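Local coordinates for HAD superfamily hydrolase (Brucella suis biovar 1, PDB 6NQ4), which is a haloacid dehalogenase-like hydrolase that probably acts as a phosphatase, at residues A66-P78 / I220-R232. Numbering follows the deposited sequence. Where two conformers were deposited one is given.
Sequences AKGVTIILVTNSP and IYEAALRAVESIR. With PO4 (phosphate ion), chain G.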
loop_
_atom_site.group_PDB
_atom_site.type_symbol
_atom_site.label_atom_id
_atom_site.label_comp_id
_atom_site.label_asym_id
_atom_site.label_seq_id
_atom_site.Cartn_x
_atom_site.Cartn_y
_atom_site.Cartn_z
ATOM N N ALA A 66 -2.867 23.941 -2.440
ATOM C CA ALA A 66 -3.025 25.390 -2.442
ATOM C C ALA A 66 -4.297 25.819 -3.151
ATOM O O ALA A 66 -4.770 26.941 -2.928
ATOM C CB ALA A 66 -1.811 26.055 -3.092
ATOM N N LYS A 67 -4.864 24.954 -3.994
ATOM C CA LYS A 67 -6.128 25.218 -4.668
ATOM C C LYS A 67 -7.294 24.485 -4.008
ATOM O O LYS A 67 -8.339 24.297 -4.636
ATOM C CB LYS A 67 -6.023 24.888 -6.159
ATOM C CG LYS A 67 -4.925 25.665 -6.899
ATOM C CD LYS A 67 -5.014 25.450 -8.411
ATOM C CE LYS A 67 -3.841 24.631 -8.933
ATOM N NZ LYS A 67 -4.009 24.247 -10.369
ATOM N N GLY A 68 -7.124 24.056 -2.756
ATOM C CA GLY A 68 -8.207 23.501 -1.966
ATOM C C GLY A 68 -8.490 22.030 -2.168
ATOM O O GLY A 68 -9.560 21.562 -1.758
ATOM N N VAL A 69 -7.592 21.289 -2.808
ATOM C CA VAL A 69 -7.780 19.860 -3.011
ATOM C C VAL A 69 -7.179 19.126 -1.815
ATOM O O VAL A 69 -6.022 19.355 -1.451
ATOM C CB VAL A 69 -7.131 19.407 -4.333
ATOM C CG1 VAL A 69 -7.315 17.900 -4.544
ATOM C CG2 VAL A 69 -7.714 20.178 -5.510
ATOM N N THR A 70 -7.967 18.256 -1.185
ATOM C CA THR A 70 -7.466 17.463 -0.061
ATOM C C THR A 70 -6.644 16.287 -0.589
ATOM O O THR A 70 -7.079 15.588 -1.509
ATOM C CB THR A 70 -8.637 16.954 0.785
ATOM O OG1 THR A 70 -9.396 18.075 1.240
ATOM C CG2 THR A 70 -8.151 16.176 2.007
ATOM N N ILE A 71 -5.460 16.060 -0.007
ATOM C CA ILE A 71 -4.554 14.998 -0.451
ATOM C C ILE A 71 -4.471 13.932 0.636
ATOM O O ILE A 71 -3.975 14.194 1.738
ATOM C CB ILE A 71 -3.140 15.526 -0.738
ATOM C CG1 ILE A 71 -3.145 16.653 -1.773
ATOM C CG2 ILE A 71 -2.230 14.380 -1.197
ATOM C CD1 ILE A 71 -3.750 16.301 -3.089
ATOM N N ILE A 72 -4.906 12.721 0.314
ATOM C CA ILE A 72 -4.664 11.562 1.161
ATOM C C ILE A 72 -3.620 10.720 0.456
ATOM O O ILE A 72 -3.858 10.253 -0.660
ATOM C CB ILE A 72 -5.938 10.726 1.383
ATOM C CG1 ILE A 72 -7.142 11.603 1.743
ATOM C CG2 ILE A 72 -5.674 9.628 2.434
ATOM C CD1 ILE A 72 -7.042 12.387 3.042
ATOM N N LEU A 73 -2.486 10.484 1.110
ATOM C CA LEU A 73 -1.533 9.524 0.568
ATOM C C LEU A 73 -1.979 8.136 1.011
ATOM O O LEU A 73 -2.197 7.903 2.205
ATOM C CB LEU A 73 -0.123 9.830 1.057
ATOM C CG LEU A 73 0.391 11.221 0.672
ATOM C CD1 LEU A 73 1.826 11.400 1.163
ATOM C CD2 LEU A 73 0.300 11.415 -0.830
ATOM N N VAL A 74 -2.186 7.233 0.059
ATOM C CA VAL A 74 -2.738 5.913 0.327
ATOM C C VAL A 74 -1.699 4.905 -0.152
ATOM O O VAL A 74 -1.411 4.827 -1.356
ATOM C CB VAL A 74 -4.083 5.713 -0.391
ATOM C CG1 VAL A 74 -4.660 4.326 -0.095
ATOM C CG2 VAL A 74 -5.088 6.823 0.004
ATOM N N THR A 75 -1.117 4.156 0.778
ATOM C CA THR A 75 0.028 3.314 0.483
ATOM C C THR A 75 -0.165 1.923 1.060
ATOM O O THR A 75 -0.755 1.754 2.125
ATOM C CB THR A 75 1.326 3.937 1.075
ATOM O OG1 THR A 75 2.424 3.031 0.916
ATOM C CG2 THR A 75 1.181 4.256 2.557
ATOM N N ASN A 76 0.348 0.927 0.356
ATOM C CA ASN A 76 0.317 -0.446 0.861
ATOM C C ASN A 76 1.398 -0.762 1.905
ATOM O O ASN A 76 1.530 -1.926 2.302
ATOM C CB ASN A 76 0.348 -1.459 -0.290
ATOM C CG ASN A 76 -1.048 -1.780 -0.795
ATOM O OD1 ASN A 76 -2.044 -1.386 -0.169
ATOM N ND2 ASN A 76 -1.145 -2.515 -1.891
ATOM N N SER A 77 2.161 0.222 2.373
ATOM C CA SER A 77 3.099 -0.035 3.455
ATOM C C SER A 77 2.406 -0.783 4.591
ATOM O O SER A 77 1.290 -0.402 4.986
ATOM C CB SER A 77 3.636 1.280 4.007
ATOM O OG SER A 77 4.471 1.015 5.123
ATOM N N PRO A 78 3.031 -1.823 5.147
ATOM C CA PRO A 78 2.462 -2.507 6.313
ATOM C C PRO A 78 2.667 -1.741 7.601
ATOM O O PRO A 78 2.175 -2.192 8.647
ATOM C CB PRO A 78 3.261 -3.816 6.348
ATOM C CG PRO A 78 4.616 -3.403 5.842
ATOM C CD PRO A 78 4.326 -2.409 4.740
ATOM N N ILE A 220 -9.064 -0.183 2.688
ATOM C CA ILE A 220 -8.173 0.972 2.694
ATOM C C ILE A 220 -8.831 2.176 2.027
ATOM O O ILE A 220 -8.624 3.323 2.462
ATOM C CB ILE A 220 -6.807 0.603 2.073
ATOM C CG1 ILE A 220 -5.753 1.663 2.430
ATOM C CG2 ILE A 220 -6.910 0.374 0.555
ATOM C CD1 ILE A 220 -4.345 1.283 1.987
ATOM N N TYR A 221 -9.662 1.942 0.999
ATOM C CA TYR A 221 -10.370 3.037 0.336
ATOM C C TYR A 221 -11.424 3.633 1.246
ATOM O O TYR A 221 -11.598 4.853 1.270
ATOM C CB TYR A 221 -10.976 2.570 -0.997
ATOM C CG TYR A 221 -9.886 2.335 -2.006
ATOM C CD1 TYR A 221 -9.347 3.397 -2.731
ATOM C CD2 TYR A 221 -9.312 1.080 -2.157
ATOM C CE1 TYR A 221 -8.297 3.201 -3.620
ATOM C CE2 TYR A 221 -8.262 0.884 -3.015
ATOM C CZ TYR A 221 -7.757 1.946 -3.748
ATOM O OH TYR A 221 -6.694 1.761 -4.615
ATOM N N GLU A 222 -12.131 2.793 2.007
ATOM C CA GLU A 222 -13.109 3.323 2.951
ATOM C C GLU A 222 -12.428 4.150 4.033
ATOM O O GLU A 222 -12.963 5.177 4.472
ATOM C CB GLU A 222 -13.940 2.180 3.538
ATOM C CG GLU A 222 -14.943 1.605 2.536
ATOM C CD GLU A 222 -15.661 0.368 3.037
ATOM O OE1 GLU A 222 -15.141 -0.301 3.955
ATOM O OE2 GLU A 222 -16.753 0.064 2.506
ATOM N N ALA A 223 -11.232 3.731 4.462
ATOM C CA ALA A 223 -10.498 4.510 5.454
ATOM C C ALA A 223 -10.037 5.842 4.874
ATOM O O ALA A 223 -10.124 6.883 5.539
ATOM C CB ALA A 223 -9.317 3.704 5.981
ATOM N N ALA A 224 -9.570 5.837 3.621
ATOM C CA ALA A 224 -9.209 7.090 2.965
ATOM C C ALA A 224 -10.429 7.997 2.790
ATOM O O ALA A 224 -10.329 9.218 2.959
ATOM C CB ALA A 224 -8.542 6.806 1.612
ATOM N N LEU A 225 -11.589 7.417 2.452
ATOM C CA LEU A 225 -12.805 8.213 2.329
ATOM C C LEU A 225 -13.222 8.798 3.676
ATOM O O LEU A 225 -13.603 9.970 3.747
ATOM C CB LEU A 225 -13.926 7.376 1.709
ATOM C CG LEU A 225 -15.266 8.071 1.445
ATOM C CD1 LEU A 225 -15.041 9.272 0.547
ATOM C CD2 LEU A 225 -16.262 7.094 0.825
ATOM N N ARG A 226 -13.139 8.014 4.761
ATOM C CA ARG A 226 -13.461 8.586 6.067
ATOM C C ARG A 226 -12.536 9.748 6.394
ATOM O O ARG A 226 -12.966 10.752 6.974
ATOM C CB ARG A 226 -13.389 7.532 7.168
ATOM C CG ARG A 226 -14.540 6.549 7.174
ATOM C CD ARG A 226 -14.501 5.692 8.422
ATOM N NE ARG A 226 -13.327 4.830 8.505
ATOM C CZ ARG A 226 -13.238 3.633 7.927
ATOM N NH1 ARG A 226 -14.246 3.165 7.203
ATOM N NH2 ARG A 226 -12.151 2.901 8.081
ATOM N N ALA A 227 -11.266 9.641 6.003
ATOM C CA ALA A 227 -10.309 10.709 6.270
ATOM C C ALA A 227 -10.676 11.986 5.518
ATOM O O ALA A 227 -10.683 13.072 6.109
ATOM C CB ALA A 227 -8.888 10.237 5.948
ATOM N N VAL A 228 -10.997 11.882 4.218
ATOM C CA VAL A 228 -11.392 13.058 3.437
ATOM C C VAL A 228 -12.657 13.683 4.007
ATOM O O VAL A 228 -12.788 14.908 4.089
ATOM C CB VAL A 228 -11.614 12.683 1.962
ATOM C CG1 VAL A 228 -12.129 13.906 1.195
ATOM C CG2 VAL A 228 -10.374 12.163 1.339
ATOM N N GLU A 229 -13.639 12.837 4.347
ATOM C CA GLU A 229 -14.919 13.375 4.788
ATOM C C GLU A 229 -14.770 14.089 6.117
ATOM O O GLU A 229 -15.408 15.130 6.350
ATOM C CB GLU A 229 -15.972 12.268 4.826
ATOM C CG GLU A 229 -16.305 11.792 3.416
ATOM C CD GLU A 229 -17.446 10.815 3.347
ATOM O OE1 GLU A 229 -17.637 10.039 4.316
ATOM O OE2 GLU A 229 -18.141 10.818 2.304
ATOM N N SER A 230 -13.896 13.585 6.978
ATOM C CA SER A 230 -13.642 14.291 8.224
ATOM C C SER A 230 -12.918 15.609 7.971
ATOM O O SER A 230 -13.277 16.634 8.556
ATOM C CB SER A 230 -12.858 13.409 9.192
ATOM O OG SER A 230 -12.690 14.087 10.424
ATOM N N ILE A 231 -11.909 15.600 7.090
ATOM C CA ILE A 231 -11.153 16.813 6.785
ATOM C C ILE A 231 -12.046 17.868 6.144
ATOM O O ILE A 231 -11.991 19.047 6.503
ATOM C CB ILE A 231 -9.936 16.480 5.898
ATOM C CG1 ILE A 231 -8.896 15.710 6.707
ATOM C CG2 ILE A 231 -9.326 17.753 5.294
ATOM C CD1 ILE A 231 -7.951 14.938 5.858
ATOM N N ARG A 232 -12.901 17.459 5.204
ATOM C CA ARG A 232 -13.685 18.419 4.438
ATOM C C ARG A 232 -15.015 18.770 5.091
ATOM O O ARG A 232 -15.673 19.722 4.655
ATOM C CB ARG A 232 -13.863 17.937 2.991
ATOM C CG ARG A 232 -12.526 17.851 2.228
ATOM C CD ARG A 232 -12.705 17.575 0.740
ATOM N NE ARG A 232 -13.279 18.720 0.043
ATOM C CZ ARG A 232 -12.570 19.757 -0.392
ATOM N NH1 ARG A 232 -11.258 19.805 -0.186
ATOM N NH2 ARG A 232 -13.177 20.754 -1.024
HETATM P P PO4 G . 2.628 1.820 -2.457
HETATM O O1 PO4 G . 2.927 2.016 -3.943
HETATM O O2 PO4 G . 3.048 3.045 -1.665
HETATM O O3 PO4 G . 3.589 0.654 -2.156
HETATM O O4 PO4 G . 1.203 1.373 -2.248
HETATM O O HOH W 1 -11.966 23.299 -1.242
#
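NH1 of Arg-232 donates to two oxygens of 66-78: the carbonyl O of Gly-68, 2.9 Å away, and OG1 of Thr-70, also at 2.9 Å. The hydroxyl lies in the guanidinium plane, the carbonyl 16° out of it, and a water bridges Gly-68 O to NH2 of Arg-232. A bend at chi3 (70°) brings the guanidinium alongside Thr-70, with NH1 within reach of both oxygens. Gly-68, at positive phi, is the C-prime residue of the Schellman motif that ends helix 55-66. Thr-70 suits this border: OG1 serves the arginine, while CG2, anti to the backbone N, lies against CG2 of Ile-231.

Farther along, the contact is apolar. Ile-72 points its CG1 branch at Val-228, whose deposited second conformer makes their close approach uncertain, and its CD1 meets CD1 of Ile-231 at 3.9 Å. The small side chain of Ala-224 lets the helix come near: its CB touches CG2 of Val-74 at 3.8 Å and also CG2 of Ile-72. Val-74 lays CG1 along the extended Ile-220, whose CD1 also rests against the carbonyl O of Thr-75, a van der Waals contact.

Helix 220-232 thus runs roughly antiparallel (156°) to strand 70-75 of the parallel, Rossmann-like HAD core sheet. At the strand's C-terminal end, Thr-75 OG1 donates to phosphate O2 (2.7 Å) and Asn-76 N to O4; Lys-215 NZ and Trp-44 N also hydrogen-bond this ion, probably from the crystallisation liquor, its place consistent with the HAD phosphate pocket. The chemistry therefore divides by position: the helix-end arginine grips oxygens where the strand begins, aliphatic side chains fill the middle, and anion-binding groups sit at its C-terminal end.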